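Local coordinates for protein soluble lytic murein transglycosylase (Pseudomonas aeruginosa, PDB 5OHU) that probably cleaves the glycan strands of peptidoglycan as a lytic transglycosylase, taking part in both exolytic and endolytic turnover of the cell wall, at residues Glu485-Ile496 / Ile551-His562. Sequence-based numbering, arbitrary orientation.
Sequences EAKNRGLHSSWI and IRLGAAYLSQVH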
loop_
_atom_site.group_PDB
_atom_site.type_symbol
_atom_site.label_atom_id
_atom_site.label_comp_id
_atom_site.label_asym_id
_atom_site.label_seq_id
_atom_site.Cartn_x
_atom_site.Cartn_y
_atom_site.Cartn_z
ATOM N N GLU A 485 8.823 26.864 -14.935
ATOM C CA GLU A 485 9.973 26.330 -14.213
ATOM C C GLU A 485 10.586 25.163 -14.953
ATOM O O GLU A 485 11.810 24.989 -14.929
ATOM C CB GLU A 485 9.602 25.944 -12.784
ATOM C CG GLU A 485 8.921 27.097 -12.041
ATOM C CD GLU A 485 9.896 28.204 -11.678
ATOM O OE1 GLU A 485 11.092 27.889 -11.443
ATOM O OE2 GLU A 485 9.465 29.395 -11.669
ATOM N N ALA A 486 9.766 24.350 -15.624
ATOM C CA ALA A 486 10.357 23.331 -16.481
ATOM C C ALA A 486 11.273 23.969 -17.520
ATOM O O ALA A 486 12.386 23.482 -17.766
ATOM C CB ALA A 486 9.273 22.512 -17.171
ATOM N N LYS A 487 10.820 25.065 -18.133
ATOM C CA LYS A 487 11.622 25.743 -19.141
ATOM C C LYS A 487 12.903 26.301 -18.535
ATOM O O LYS A 487 13.993 26.075 -19.065
ATOM C CB LYS A 487 10.805 26.860 -19.794
ATOM C CG LYS A 487 11.588 27.620 -20.857
ATOM C CD LYS A 487 10.689 28.426 -21.777
ATOM C CE LYS A 487 11.504 29.455 -22.527
ATOM N NZ LYS A 487 12.353 30.257 -21.589
ATOM N N ASN A 488 12.780 27.030 -17.412
ATOM C CA ASN A 488 13.947 27.559 -16.699
ATOM C C ASN A 488 14.972 26.483 -16.364
ATOM O O ASN A 488 16.182 26.716 -16.473
ATOM C CB ASN A 488 13.512 28.258 -15.413
ATOM C CG ASN A 488 12.772 29.559 -15.669
ATOM O OD1 ASN A 488 12.613 29.996 -16.811
ATOM N ND2 ASN A 488 12.295 30.173 -14.596
ATOM N N ARG A 489 14.522 25.304 -15.944
ATOM C CA ARG A 489 15.444 24.253 -15.534
ATOM C C ARG A 489 15.782 23.275 -16.659
ATOM O O ARG A 489 16.437 22.261 -16.408
ATOM C CB ARG A 489 14.870 23.506 -14.319
ATOM C CG ARG A 489 14.615 24.405 -13.111
ATOM C CD ARG A 489 15.901 24.761 -12.404
ATOM N NE ARG A 489 16.500 26.008 -12.913
ATOM C CZ ARG A 489 16.034 27.244 -12.710
ATOM N NH1 ARG A 489 14.944 27.449 -11.981
ATOM N NH2 ARG A 489 16.675 28.278 -13.231
ATOM N N GLY A 490 15.338 23.540 -17.885
ATOM C CA GLY A 490 15.698 22.654 -18.989
ATOM C C GLY A 490 15.062 21.277 -18.974
ATOM O O GLY A 490 15.668 20.309 -19.463
ATOM N N LEU A 491 13.847 21.164 -18.440
ATOM C CA LEU A 491 13.153 19.887 -18.349
ATOM C C LEU A 491 11.996 19.816 -19.334
ATOM O O LEU A 491 11.381 20.835 -19.663
ATOM C CB LEU A 491 12.610 19.644 -16.933
ATOM C CG LEU A 491 13.636 19.804 -15.811
ATOM C CD1 LEU A 491 12.985 19.526 -14.472
ATOM C CD2 LEU A 491 14.778 18.852 -16.026
ATOM N N HIS A 492 11.712 18.598 -19.806
ATOM C CA HIS A 492 10.459 18.366 -20.516
ATOM C C HIS A 492 9.328 18.688 -19.556
ATOM O O HIS A 492 9.260 18.120 -18.462
ATOM C CB HIS A 492 10.346 16.912 -21.004
ATOM C CG HIS A 492 11.420 16.477 -21.961
ATOM N ND1 HIS A 492 11.400 15.246 -22.584
ATOM C CD2 HIS A 492 12.546 17.093 -22.393
ATOM C CE1 HIS A 492 12.460 15.126 -23.364
ATOM N NE2 HIS A 492 13.177 16.231 -23.263
ATOM N N SER A 493 8.454 19.619 -19.928
ATOM C CA SER A 493 7.449 20.048 -18.956
ATOM C C SER A 493 6.422 18.950 -18.674
ATOM O O SER A 493 5.836 18.928 -17.590
ATOM C CB SER A 493 6.774 21.337 -19.424
ATOM O OG SER A 493 5.564 21.061 -20.087
ATOM N N SER A 494 6.210 18.022 -19.606
ATOM C CA SER A 494 5.351 16.884 -19.316
ATOM C C SER A 494 5.902 16.063 -18.161
ATOM O O SER A 494 5.135 15.484 -17.388
ATOM C CB SER A 494 5.193 16.001 -20.550
ATOM O OG SER A 494 6.438 15.493 -20.962
ATOM N N TRP A 495 7.223 16.021 -18.016
ATOM C CA TRP A 495 7.824 15.232 -16.951
ATOM C C TRP A 495 7.470 15.799 -15.582
ATOM O O TRP A 495 7.140 15.048 -14.658
ATOM C CB TRP A 495 9.337 15.174 -17.147
ATOM C CG TRP A 495 10.029 14.165 -16.274
ATOM C CD1 TRP A 495 9.556 12.929 -15.885
ATOM C CD2 TRP A 495 11.315 14.313 -15.663
ATOM N NE1 TRP A 495 10.487 12.300 -15.080
ATOM C CE2 TRP A 495 11.573 13.127 -14.928
ATOM C CE3 TRP A 495 12.281 15.331 -15.669
ATOM C CZ2 TRP A 495 12.755 12.939 -14.202
ATOM C CZ3 TRP A 495 13.464 15.142 -14.952
ATOM C CH2 TRP A 495 13.692 13.950 -14.236
ATOM N N ILE A 496 7.494 17.126 -15.437
ATOM C CA ILE A 496 7.217 17.701 -14.131
ATOM C C ILE A 496 5.728 17.579 -13.778
ATOM O O ILE A 496 5.380 17.346 -12.613
ATOM C CB ILE A 496 7.731 19.151 -14.091
ATOM C CG1 ILE A 496 7.777 19.675 -12.667
ATOM C CG2 ILE A 496 6.861 20.069 -14.913
ATOM C CD1 ILE A 496 8.418 21.046 -12.578
ATOM N N ILE A 551 6.722 24.203 -6.536
ATOM C CA ILE A 551 7.104 23.900 -7.911
ATOM C C ILE A 551 8.491 24.447 -8.223
ATOM O O ILE A 551 9.286 23.800 -8.914
ATOM C CB ILE A 551 6.049 24.458 -8.876
ATOM C CG1 ILE A 551 4.725 23.731 -8.653
ATOM C CG2 ILE A 551 6.536 24.335 -10.332
ATOM C CD1 ILE A 551 3.560 24.357 -9.431
ATOM N N ARG A 552 8.809 25.641 -7.720
ATOM C CA ARG A 552 10.110 26.232 -8.014
ATOM C C ARG A 552 11.237 25.403 -7.414
ATOM O O ARG A 552 12.237 25.118 -8.086
ATOM C CB ARG A 552 10.166 27.665 -7.494
ATOM C CG ARG A 552 9.385 28.646 -8.341
ATOM C CD ARG A 552 9.238 29.966 -7.632
ATOM N NE ARG A 552 10.489 30.701 -7.606
ATOM C CZ ARG A 552 10.698 31.777 -6.857
ATOM N NH1 ARG A 552 9.733 32.230 -6.062
ATOM N NH2 ARG A 552 11.875 32.394 -6.901
ATOM N N LEU A 553 11.100 25.017 -6.143
ATOM C CA LEU A 553 12.097 24.152 -5.518
ATOM C C LEU A 553 12.038 22.738 -6.066
ATOM O O LEU A 553 13.082 22.110 -6.256
ATOM C CB LEU A 553 11.923 24.140 -4.002
ATOM C CG LEU A 553 12.115 25.545 -3.428
ATOM C CD1 LEU A 553 11.719 25.661 -1.941
ATOM C CD2 LEU A 553 13.572 25.935 -3.619
ATOM N N GLY A 554 10.840 22.218 -6.327
ATOM C CA GLY A 554 10.748 20.866 -6.855
ATOM C C GLY A 554 11.342 20.742 -8.251
ATOM O O GLY A 554 12.011 19.752 -8.564
ATOM N N ALA A 555 11.097 21.734 -9.111
ATOM C CA ALA A 555 11.677 21.711 -10.453
ATOM C C ALA A 555 13.191 21.775 -10.391
ATOM O O ALA A 555 13.877 21.067 -11.138
ATOM C CB ALA A 555 11.142 22.878 -11.292
ATOM N N ALA A 556 13.726 22.636 -9.522
ATOM C CA ALA A 556 15.172 22.738 -9.374
ATOM C C ALA A 556 15.771 21.416 -8.901
ATOM O O ALA A 556 16.711 20.896 -9.509
ATOM C CB ALA A 556 15.518 23.874 -8.407
ATOM N N TYR A 557 15.232 20.851 -7.817
ATOM C CA TYR A 557 15.744 19.572 -7.330
ATOM C C TYR A 557 15.633 18.488 -8.399
ATOM O O TYR A 557 16.584 17.732 -8.633
ATOM C CB TYR A 557 15.002 19.147 -6.062
ATOM C CG TYR A 557 15.431 17.770 -5.633
ATOM C CD1 TYR A 557 16.656 17.583 -4.995
ATOM C CD2 TYR A 557 14.627 16.665 -5.874
ATOM C CE1 TYR A 557 17.069 16.332 -4.610
ATOM C CE2 TYR A 557 15.030 15.403 -5.497
ATOM C CZ TYR A 557 16.253 15.244 -4.865
ATOM O OH TYR A 557 16.677 13.995 -4.492
ATOM N N LEU A 558 14.489 18.420 -9.077
ATOM C CA LEU A 558 14.303 17.447 -10.148
ATOM C C LEU A 558 15.356 17.613 -11.244
ATOM O O LEU A 558 15.828 16.623 -11.821
ATOM C CB LEU A 558 12.892 17.591 -10.715
ATOM C CG LEU A 558 12.410 16.612 -11.783
ATOM C CD1 LEU A 558 12.524 15.174 -11.305
ATOM C CD2 LEU A 558 10.976 16.945 -12.153
ATOM N N SER A 559 15.761 18.852 -11.532
ATOM C CA SER A 559 16.767 19.043 -12.571
ATOM C C SER A 559 18.143 18.579 -12.111
ATOM O O SER A 559 18.951 18.154 -12.941
ATOM C CB SER A 559 16.806 20.507 -13.013
ATOM O OG SER A 559 17.500 21.295 -12.067
ATOM N N GLN A 560 18.426 18.659 -10.805
ATOM C CA GLN A 560 19.671 18.108 -10.263
ATOM C C GLN A 560 19.724 16.591 -10.416
ATOM O O GLN A 560 20.736 16.028 -10.843
ATOM C CB GLN A 560 19.814 18.478 -8.785
ATOM C CG GLN A 560 20.359 19.869 -8.531
ATOM C CD GLN A 560 20.517 20.172 -7.041
ATOM O OE1 GLN A 560 19.600 19.958 -6.241
ATOM N NE2 GLN A 560 21.694 20.661 -6.665
ATOM N N VAL A 561 18.659 15.903 -10.021
ATOM C CA VAL A 561 18.644 14.458 -10.208
ATOM C C VAL A 561 18.755 14.137 -11.696
ATOM O O VAL A 561 19.459 13.207 -12.101
ATOM C CB VAL A 561 17.381 13.858 -9.568
ATOM C CG1 VAL A 561 17.412 12.383 -9.682
ATOM C CG2 VAL A 561 17.315 14.234 -8.093
ATOM N N HIS A 562 18.129 14.963 -12.529
ATOM C CA HIS A 562 18.144 14.755 -13.970
ATOM C C HIS A 562 19.567 14.838 -14.529
ATOM O O HIS A 562 20.007 13.948 -15.272
ATOM C CB HIS A 562 17.210 15.790 -14.607
ATOM C CG HIS A 562 17.078 15.698 -16.092
ATOM N ND1 HIS A 562 17.538 16.687 -16.931
ATOM C CD2 HIS A 562 16.466 14.789 -16.891
ATOM C CE1 HIS A 562 17.245 16.385 -18.186
ATOM N NE2 HIS A 562 16.583 15.244 -18.188
HETATM O O HOH W 1 12.884 25.958 -10.594
#
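Leu558 and Trp495 illustrate how a helix can be held, largely by apolar surfaces, against two successive helices and the turn that links them. The leucine lays CD1 over one face of the indole, 3.8 Å from the centroid of its six-membered ring and displaced toward the rim beside Trp495 CH2. With CG anti to the backbone N (chi1 -168°), the indole reaches across to helix 547-564, while its NE1 is hydrogen-bonded to Ser573 of helix 569-578. His562 meets the same six-membered ring obliquely, the planes 50° apart, and its own face receives a second CH-pi contact from Leu491 CD2, which stands 4.0 Å from the imidazole centroid.

Aliphatic packing spreads along the helix from Ala555. This small residue lets helix 547-564 come close to both of the others: its CB touches Ile496 CD1 at 3.5 Å and, at 3.7 Å, Glu485 CB. The methylene chain of Arg489 packs on the following turn, toward His562, its CB against Ser559 CB and its CD over Ala556.

Polar linkage is indirect. One water donates to Glu485 OE1 and to Arg552 O (2.7 Å) and accepts from Arg489 NH1, in the plane of the guanidinium, thus joining a carboxylate, a cation and a helix carbonyl. The bend of Glu485 at chi2 (-73°) sets its carboxylate on the aliphatic part of Arg552, CD lying 3.4 Å from Arg552 CG. Glu485 OE2 and Arg552 NE stay 4.4 Å apart, beyond a salt bridge, whereas within 485-496 Glu485 OE1 and Arg489 NH1 form a long one.

Helix 479-488 ends in a Schellman motif, with Gly490 at positive phi as the C-prime residue, and the chain then turns into helix 493-504. This pair of helices and its connecting turn, packed on helix 547-564, belong to the mainly helical, lysozyme-like transglycosylase SLT domain.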